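Local atomic coordinates of putative ArsC family related protein (Bacteroides fragilis, PDB entry 3GKX), a protein that is of unknown function but, being related to arsenate reductases, may carry out a related thiol-based redox reaction. Residues I36-P41 with G93-R98; V57-F61 with Q85-L89. One frame throughout, in Å; residues are numbered along the deposited sequence. Where two conformers were deposited one is given.

The two contacts lie side by side in the ArsC fold, their centres 11 Å apart. Contact 1 joins the loops after strand 32-35 and before strand 100-102, at the ends of sheet strands; contact 2, formed by residues between those of contact 1 in sequence, lies among the intervening helices and packs the 3-10 turn 57-60 against helix 82-89. They meet directly: Lys97 N lies 2.8 Å from Phe60 O, a probable hydrogen bond, and Leu95 O lies 3.6 Å from both Leu89 CD2 and Phe61 CD1. Arg98, in contact 1, touches Cys14 of a thioredoxin-type CxxC pattern at a helix start, so residues 93-98 run from the helical packing of contact 2 to a possible redox site.

Contact 1 (I36-P41 with G93-R98); sequences IVDDNP and GKLVKR
Residues 36-41 leave strand 32-35 with helical backbone angles at Ile36, Val37 and Asp38, then extend towards helix 43-53. Facing them, Gly93-Leu95 make a 3-10 turn closed by Val96 N to Gly93 O (3.1 Å), and Val96-Arg98 run extended towards strand 100-102. Ile36, with both chi angles t, reaches along 96-98: its CD1 lies 3.8 Å from Val96 CG1, 3.3 Å from Lys97 O and 4.0 Å from Arg98 CB. Its backbone O receives a CA-H...O contact from Gly93 CA at 3.5 Å. Val37 (t) brings the backbones nearest, its CA 4.3 Å from Gly93 CA, and its CG1 touches Lys94 CE at 3.9 Å. After an outward bulge, Asn40 (p) returns, CB 3.5 Å from Gly93 CA, and Pro41 CG rests 3.9 Å from Val96 CG2, the ring also touching Leu46 and Trp49. Glycine is needed at 93, since a CB there would clash with Ile36 O, Asn40 CB and Val37 CA. No hydrogen bond crosses between these two loops of the thioredoxin-like fold: their fit rests on close packing and the CA-H...O contact, while hydrogen bonds to neighbours such as Gln10 and Asn62 help place each segment.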
ATOM      1  N   ILE B  36      11.927 -10.127 -15.539  1.00 28.55           N
ATOM      2  CA  ILE B  36      10.625  -9.468 -15.532  1.00 27.72           C
ATOM      3  C   ILE B  36      10.081  -9.122 -16.936  1.00 28.18           C
ATOM      4  O   ILE B  36       8.871  -9.014 -17.122  1.00 27.92           O
ATOM      5  CB  ILE B  36      10.682  -8.203 -14.654  1.00 27.76           C
ATOM      6  CG1 ILE B  36       9.326  -7.910 -14.009  1.00 26.90           C
ATOM      7  CG2 ILE B  36      11.261  -6.982 -15.428  1.00 28.26           C
ATOM      8  CD1 ILE B  36       9.440  -6.870 -12.897  1.00 25.43           C
ATOM      9  N   VAL B  37      10.966  -8.941 -17.917  1.00 28.04           N
ATOM     10  CA  VAL B  37      10.520  -8.594 -19.256  1.00 28.69           C
ATOM     11  C   VAL B  37      10.227  -9.827 -20.121  1.00 28.86           C
ATOM     12  O   VAL B  37       9.148  -9.916 -20.697  1.00 29.80           O
ATOM     13  CB  VAL B  37      11.493  -7.602 -19.944  1.00 29.10           C
ATOM     14  CG1 VAL B  37      11.043  -7.301 -21.365  1.00 28.61           C
ATOM     15  CG2 VAL B  37      11.564  -6.311 -19.123  1.00 28.94           C
ATOM     16  N   ASP B  38      11.168 -10.766 -20.207  1.00 28.95           N
ATOM     17  CA  ASP B  38      10.954 -12.032 -20.930  1.00 28.90           C
ATOM     18  C   ASP B  38       9.826 -12.864 -20.327  1.00 28.05           C
ATOM     19  O   ASP B  38       9.015 -13.438 -21.036  1.00 28.31           O
ATOM     20  CB  ASP B  38      12.227 -12.876 -20.965  1.00 29.62           C
ATOM     21  CG  ASP B  38      13.394 -12.167 -21.653  1.00 31.73           C
ATOM     22  OD1 ASP B  38      13.854 -11.119 -21.138  1.00 33.94           O
ATOM     23  OD2 ASP B  38      13.878 -12.674 -22.695  1.00 34.69           O
ATOM     24  N   ASP B  39       9.768 -12.934 -19.015  1.00 27.29           N
ATOM     25  CA  ASP B  39       8.719 -13.706 -18.381  1.00 26.53           C
ATOM     26  C   ASP B  39       7.941 -12.779 -17.433  1.00 25.45           C
ATOM     27  O   ASP B  39       8.176 -12.732 -16.222  1.00 25.12           O
ATOM     28  CB  ASP B  39       9.304 -14.954 -17.707  1.00 26.80           C
ATOM     29  CG  ASP B  39       8.250 -15.801 -17.008  1.00 28.21           C
ATOM     30  OD1 ASP B  39       7.033 -15.588 -17.235  1.00 29.19           O
ATOM     31  OD2 ASP B  39       8.645 -16.677 -16.203  1.00 28.72           O
ATOM     32  N   ASN B  40       7.018 -12.031 -18.034  1.00 24.06           N
ATOM     33  CA  ASN B  40       6.371 -10.919 -17.368  1.00 22.49           C
ATOM     34  C   ASN B  40       5.286 -11.407 -16.412  1.00 22.13           C
ATOM     35  O   ASN B  40       4.768 -12.499 -16.613  1.00 22.20           O
ATOM     36  CB  ASN B  40       5.883  -9.867 -18.380  1.00 21.64           C
ATOM     37  CG  ASN B  40       5.092 -10.455 -19.540  1.00 22.38           C
ATOM     38  OD1 ASN B  40       5.606 -11.215 -20.395  1.00 21.70           O
ATOM     39  ND2 ASN B  40       3.837 -10.050 -19.620  1.00 22.60           N
ATOM     40  N   PRO B  41       5.027 -10.660 -15.308  1.00 21.27           N
ATOM     41  CA  PRO B  41       3.946 -11.036 -14.398  1.00 21.33           C
ATOM     42  C   PRO B  41       2.596 -11.160 -15.120  1.00 20.91           C
ATOM     43  O   PRO B  41       2.287 -10.351 -16.032  1.00 20.38           O
ATOM     44  CB  PRO B  41       3.894  -9.873 -13.368  1.00 21.05           C
ATOM     45  CG  PRO B  41       5.205  -9.142 -13.481  1.00 21.37           C
ATOM     46  CD  PRO B  41       5.983  -9.728 -14.681  1.00 21.74           C
ATOM     47  N   GLY B  93       5.930  -6.456 -19.540  1.00 24.02           N
ATOM     48  CA  GLY B  93       6.848  -6.480 -18.377  1.00 23.53           C
ATOM     49  C   GLY B  93       7.680  -5.216 -18.207  1.00 23.54           C
ATOM     50  O   GLY B  93       8.126  -4.908 -17.096  1.00 23.88           O
ATOM     51  N   LYS B  94       7.868  -4.469 -19.296  1.00 22.98           N
ATOM     52  CA  LYS B  94       8.555  -3.179 -19.245  1.00 22.85           C
ATOM     53  C   LYS B  94       7.777  -2.167 -18.401  1.00 23.32           C
ATOM     54  O   LYS B  94       8.367  -1.266 -17.791  1.00 23.10           O
ATOM     55  CB  LYS B  94       8.784  -2.642 -20.654  1.00 22.55           C
ATOM     56  CG  LYS B  94       9.691  -3.554 -21.484  1.00 21.69           C
ATOM     57  CD  LYS B  94       9.805  -3.114 -22.944  1.00 18.49           C
ATOM     58  CE  LYS B  94      10.491  -4.215 -23.761  1.00 17.68           C
ATOM     59  NZ  LYS B  94      11.283  -3.723 -24.929  1.00 18.49           N
ATOM     60  N   LEU B  95       6.455  -2.350 -18.347  1.00 23.67           N
ATOM     61  CA  LEU B  95       5.577  -1.559 -17.513  1.00 23.75           C
ATOM     62  C   LEU B  95       5.672  -1.855 -15.982  1.00 24.15           C
ATOM     63  O   LEU B  95       5.226  -1.038 -15.178  1.00 24.02           O
ATOM     64  CB  LEU B  95       4.137  -1.703 -18.004  1.00 23.85           C
ATOM     65  CG  LEU B  95       3.680  -0.844 -19.183  1.00 24.40           C
ATOM     66  CD1 LEU B  95       2.308  -1.279 -19.585  1.00 24.79           C
ATOM     67  CD2 LEU B  95       3.665   0.631 -18.838  1.00 25.62           C
ATOM     68  N   VAL B  96       6.259  -2.987 -15.584  1.00 24.14           N
ATOM     69  CA  VAL B  96       6.305  -3.363 -14.147  1.00 24.52           C
ATOM     70  C   VAL B  96       7.547  -2.798 -13.438  1.00 25.05           C
ATOM     71  O   VAL B  96       8.656  -2.938 -13.933  1.00 25.83           O
ATOM     72  CB  VAL B  96       6.260  -4.901 -13.945  1.00 24.04           C
ATOM     73  CG1 VAL B  96       6.039  -5.232 -12.512  1.00 22.56           C
ATOM     74  CG2 VAL B  96       5.150  -5.524 -14.806  1.00 24.42           C
ATOM     75  N   LYS B  97       7.358  -2.156 -12.283  1.00 25.41           N
ATOM     76  CA  LYS B  97       8.486  -1.777 -11.429  1.00 24.87           C
ATOM     77  C   LYS B  97       9.449  -2.961 -11.205  1.00 23.97           C
ATOM     78  O   LYS B  97       9.012  -4.113 -11.055  1.00 23.25           O
ATOM     79  CB  LYS B  97       7.960  -1.277 -10.089  1.00 25.34           C
ATOM     80  CG  LYS B  97       9.025  -0.694  -9.170  1.00 28.00           C
ATOM     81  CD  LYS B  97       9.280   0.770  -9.504  1.00 33.48           C
ATOM     82  CE  LYS B  97      10.093   1.440  -8.412  1.00 36.43           C
ATOM     83  NZ  LYS B  97      11.559   1.220  -8.568  1.00 38.81           N
ATOM     84  N   ARG B  98      10.744  -2.664 -11.162  0.50 23.36           N
ATOM     85  CA  ARG B  98      11.773  -3.678 -10.926  0.50 23.01           C
ATOM     86  C   ARG B  98      12.921  -3.107 -10.098  0.50 23.41           C
ATOM     87  O   ARG B  98      13.185  -1.913 -10.151  0.50 23.38           O
ATOM     88  CB  ARG B  98      12.305  -4.217 -12.253  0.50 22.52           C
ATOM     89  CG  ARG B  98      13.142  -3.212 -12.986  0.50 20.15           C
ATOM     90  CD  ARG B  98      12.918  -3.281 -14.456  0.50 14.26           C
ATOM     91  NE  ARG B  98      13.762  -2.300 -15.124  0.50 12.48           N
ATOM     92  CZ  ARG B  98      13.520  -1.797 -16.327  0.50  9.16           C
ATOM     93  NH1 ARG B  98      12.453  -2.187 -17.000  0.50  5.48           N
ATOM     94  NH2 ARG B  98      14.355  -0.915 -16.853  0.50  9.84           N
TER

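Contact 2 (V57-F61 with Q85-L89); sequences VKKFF and QIALL
The 3-10 turn 57-60 and Phe61 pack on the last turn of helix 82-89, within the helical insertion between strands 32-35 and 100-102 of this thioredoxin-like, ArsC-family fold. Backbone hydrogen bonds Phe60 N to Val57 O (3.1 Å) and Leu89 N to Gln85 O (3.0 Å) shape turn and helix, whose nearest CA pairs are Val57-Gln85 at 7.2 Å and Phe61-Leu89 at 7.7 Å. Leu89 (chi1 m, chi2 t) lies over the Phe61 ring, its CD2 3.8 Å from the centroid and 14° off the normal, a CH-pi contact, while its CD1 is 3.8 Å from Phe60 CB. Phe61 (m) swings its ring to the helix, where Leu88 (chi1 t, chi2 p) brings CD2 to the ring edge, 3.8 Å from Phe61 CE1. Phe60 (m) turns its ring away, onto Ile50 and Ser53. Val57 (t) packs CG1 4.1 Å from Ile86 CG1, and its CB lies 3.4 Å from Gln85 OE1; Gln85 (m, t) hydrogen-bonds through NE2 to Leu77 O. Lys58 (chi1 p) leads outwards to a salt bridge with Glu82 of the second subunit. Branched and aromatic residues thus fill the interior by dispersion, while Lys58 NZ and Gln85 NE2 are paired outside the segments.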
ATOM      1  N   VAL B  57      -1.418   0.119  -6.278  1.00 20.33           N
ATOM      2  CA  VAL B  57      -1.130  -0.578  -7.491  1.00 21.63           C
ATOM      3  C   VAL B  57      -0.276   0.277  -8.388  1.00 22.68           C
ATOM      4  O   VAL B  57       0.542  -0.268  -9.134  1.00 22.45           O
ATOM      5  CB  VAL B  57      -2.393  -0.994  -8.226  1.00 22.60           C
ATOM      6  CG1 VAL B  57      -2.017  -1.686  -9.571  1.00 22.17           C
ATOM      7  CG2 VAL B  57      -3.202  -1.931  -7.316  1.00 22.45           C
ATOM      8  N   LYS B  58      -0.433   1.605  -8.309  1.00 23.04           N
ATOM      9  CA  LYS B  58       0.461   2.492  -9.087  1.00 23.78           C
ATOM     10  C   LYS B  58       1.952   2.324  -8.766  1.00 23.29           C
ATOM     11  O   LYS B  58       2.781   2.556  -9.638  1.00 22.43           O
ATOM     12  CB  LYS B  58       0.012   3.958  -9.037  1.00 24.45           C
ATOM     13  CG  LYS B  58      -0.202   4.502  -7.664  1.00 25.71           C
ATOM     14  CD  LYS B  58      -0.734   5.906  -7.768  1.00 27.49           C
ATOM     15  CE  LYS B  58      -0.888   6.534  -6.398  1.00 26.15           C
ATOM     16  NZ  LYS B  58      -1.599   5.664  -5.472  1.00 25.19           N
ATOM     17  N   LYS B  59       2.280   1.870  -7.546  1.00 23.00           N
ATOM     18  CA  LYS B  59       3.678   1.659  -7.134  1.00 22.46           C
ATOM     19  C   LYS B  59       4.338   0.494  -7.862  1.00 22.24           C
ATOM     20  O   LYS B  59       5.549   0.291  -7.763  1.00 22.68           O
ATOM     21  CB  LYS B  59       3.812   1.436  -5.622  1.00 23.23           C
ATOM     22  CG  LYS B  59       3.447   2.618  -4.700  1.00 23.24           C
ATOM     23  CD  LYS B  59       4.220   3.844  -5.057  1.00 27.45           C
ATOM     24  CE  LYS B  59       4.824   4.506  -3.842  1.00 29.03           C
ATOM     25  NZ  LYS B  59       5.857   5.508  -4.330  1.00 32.39           N
ATOM     26  N   PHE B  60       3.543  -0.283  -8.575  1.00 21.34           N
ATOM     27  CA  PHE B  60       4.080  -1.391  -9.371  1.00 21.11           C
ATOM     28  C   PHE B  60       4.391  -0.959 -10.785  1.00 21.25           C
ATOM     29  O   PHE B  60       4.698  -1.800 -11.631  1.00 22.15           O
ATOM     30  CB  PHE B  60       3.097  -2.553  -9.401  1.00 20.62           C
ATOM     31  CG  PHE B  60       3.185  -3.434  -8.182  1.00 22.65           C
ATOM     32  CD1 PHE B  60       3.715  -4.734  -8.277  1.00 22.41           C
ATOM     33  CD2 PHE B  60       2.770  -2.954  -6.924  1.00 20.48           C
ATOM     34  CE1 PHE B  60       3.808  -5.560  -7.130  1.00 22.44           C
ATOM     35  CE2 PHE B  60       2.867  -3.762  -5.808  1.00 22.10           C
ATOM     36  CZ  PHE B  60       3.383  -5.072  -5.914  1.00 22.45           C
ATOM     37  N   PHE B  61       4.297   0.349 -11.053  1.00 20.57           N
ATOM     38  CA  PHE B  61       4.663   0.859 -12.355  1.00 20.06           C
ATOM     39  C   PHE B  61       6.111   1.331 -12.420  1.00 20.01           C
ATOM     40  O   PHE B  61       6.618   1.993 -11.522  1.00 18.85           O
ATOM     41  CB  PHE B  61       3.652   1.911 -12.871  1.00 19.60           C
ATOM     42  CG  PHE B  61       2.380   1.296 -13.432  1.00 19.20           C
ATOM     43  CD1 PHE B  61       2.264   1.021 -14.793  1.00 18.08           C
ATOM     44  CD2 PHE B  61       1.322   0.936 -12.588  1.00 18.67           C
ATOM     45  CE1 PHE B  61       1.091   0.433 -15.306  1.00 18.20           C
ATOM     46  CE2 PHE B  61       0.147   0.349 -13.087  1.00 16.54           C
ATOM     47  CZ  PHE B  61       0.037   0.095 -14.443  1.00 19.68           C
ATOM     48  N   GLN B  85      -5.781  -1.239 -14.172  1.00 19.58           N
ATOM     49  CA  GLN B  85      -4.344  -1.135 -13.893  1.00 19.78           C
ATOM     50  C   GLN B  85      -3.634  -2.505 -13.845  1.00 19.10           C
ATOM     51  O   GLN B  85      -2.563  -2.653 -14.405  1.00 18.93           O
ATOM     52  CB  GLN B  85      -4.103  -0.395 -12.577  1.00 19.91           C
ATOM     53  CG  GLN B  85      -4.293   1.114 -12.649  1.00 18.92           C
ATOM     54  CD  GLN B  85      -4.437   1.722 -11.283  1.00 17.13           C
ATOM     55  OE1 GLN B  85      -4.267   1.041 -10.283  1.00 21.05           O
ATOM     56  NE2 GLN B  85      -4.766   3.008 -11.226  1.00 16.13           N
ATOM     57  N   ILE B  86      -4.230  -3.497 -13.175  1.00 18.79           N
ATOM     58  CA  ILE B  86      -3.626  -4.835 -13.114  1.00 17.68           C
ATOM     59  C   ILE B  86      -3.631  -5.526 -14.488  1.00 17.43           C
ATOM     60  O   ILE B  86      -2.604  -6.087 -14.892  1.00 17.09           O
ATOM     61  CB  ILE B  86      -4.265  -5.731 -12.024  1.00 17.93           C
ATOM     62  CG1 ILE B  86      -4.051  -5.117 -10.627  1.00 17.59           C
ATOM     63  CG2 ILE B  86      -3.745  -7.147 -12.137  1.00 16.13           C
ATOM     64  CD1 ILE B  86      -4.768  -5.860  -9.463  1.00 16.74           C
ATOM     65  N   ALA B  87      -4.771  -5.469 -15.187  1.00 17.13           N
ATOM     66  CA  ALA B  87      -4.913  -5.978 -16.559  1.00 17.29           C
ATOM     67  C   ALA B  87      -3.864  -5.409 -17.490  1.00 17.31           C
ATOM     68  O   ALA B  87      -3.299  -6.159 -18.283  1.00 17.97           O
ATOM     69  CB  ALA B  87      -6.312  -5.712 -17.121  1.00 17.48           C
ATOM     70  N   LEU B  88      -3.601  -4.105 -17.387  1.00 17.20           N
ATOM     71  CA  LEU B  88      -2.559  -3.435 -18.179  1.00 18.11           C
ATOM     72  C   LEU B  88      -1.172  -3.946 -17.838  1.00 19.01           C
ATOM     73  O   LEU B  88      -0.399  -4.328 -18.733  1.00 19.14           O
ATOM     74  CB  LEU B  88      -2.571  -1.928 -17.924  1.00 18.44           C
ATOM     75  CG  LEU B  88      -1.502  -1.097 -18.649  1.00 19.60           C
ATOM     76  CD1 LEU B  88      -1.711  -1.069 -20.187  1.00 18.03           C
ATOM     77  CD2 LEU B  88      -1.456   0.326 -18.106  1.00 19.34           C
ATOM     78  N   LEU B  89      -0.851  -3.914 -16.543  1.00 18.63           N
ATOM     79  CA  LEU B  89       0.407  -4.420 -16.060  1.00 19.50           C
ATOM     80  C   LEU B  89       0.740  -5.786 -16.646  1.00 19.96           C
ATOM     81  O   LEU B  89       1.864  -6.009 -17.019  1.00 20.12           O
ATOM     82  CB  LEU B  89       0.414  -4.520 -14.541  1.00 19.21           C
ATOM     83  CG  LEU B  89       0.906  -3.290 -13.805  1.00 17.66           C
ATOM     84  CD1 LEU B  89       0.806  -3.554 -12.306  1.00 15.64           C
ATOM     85  CD2 LEU B  89       2.305  -2.949 -14.197  1.00 17.95           C
TER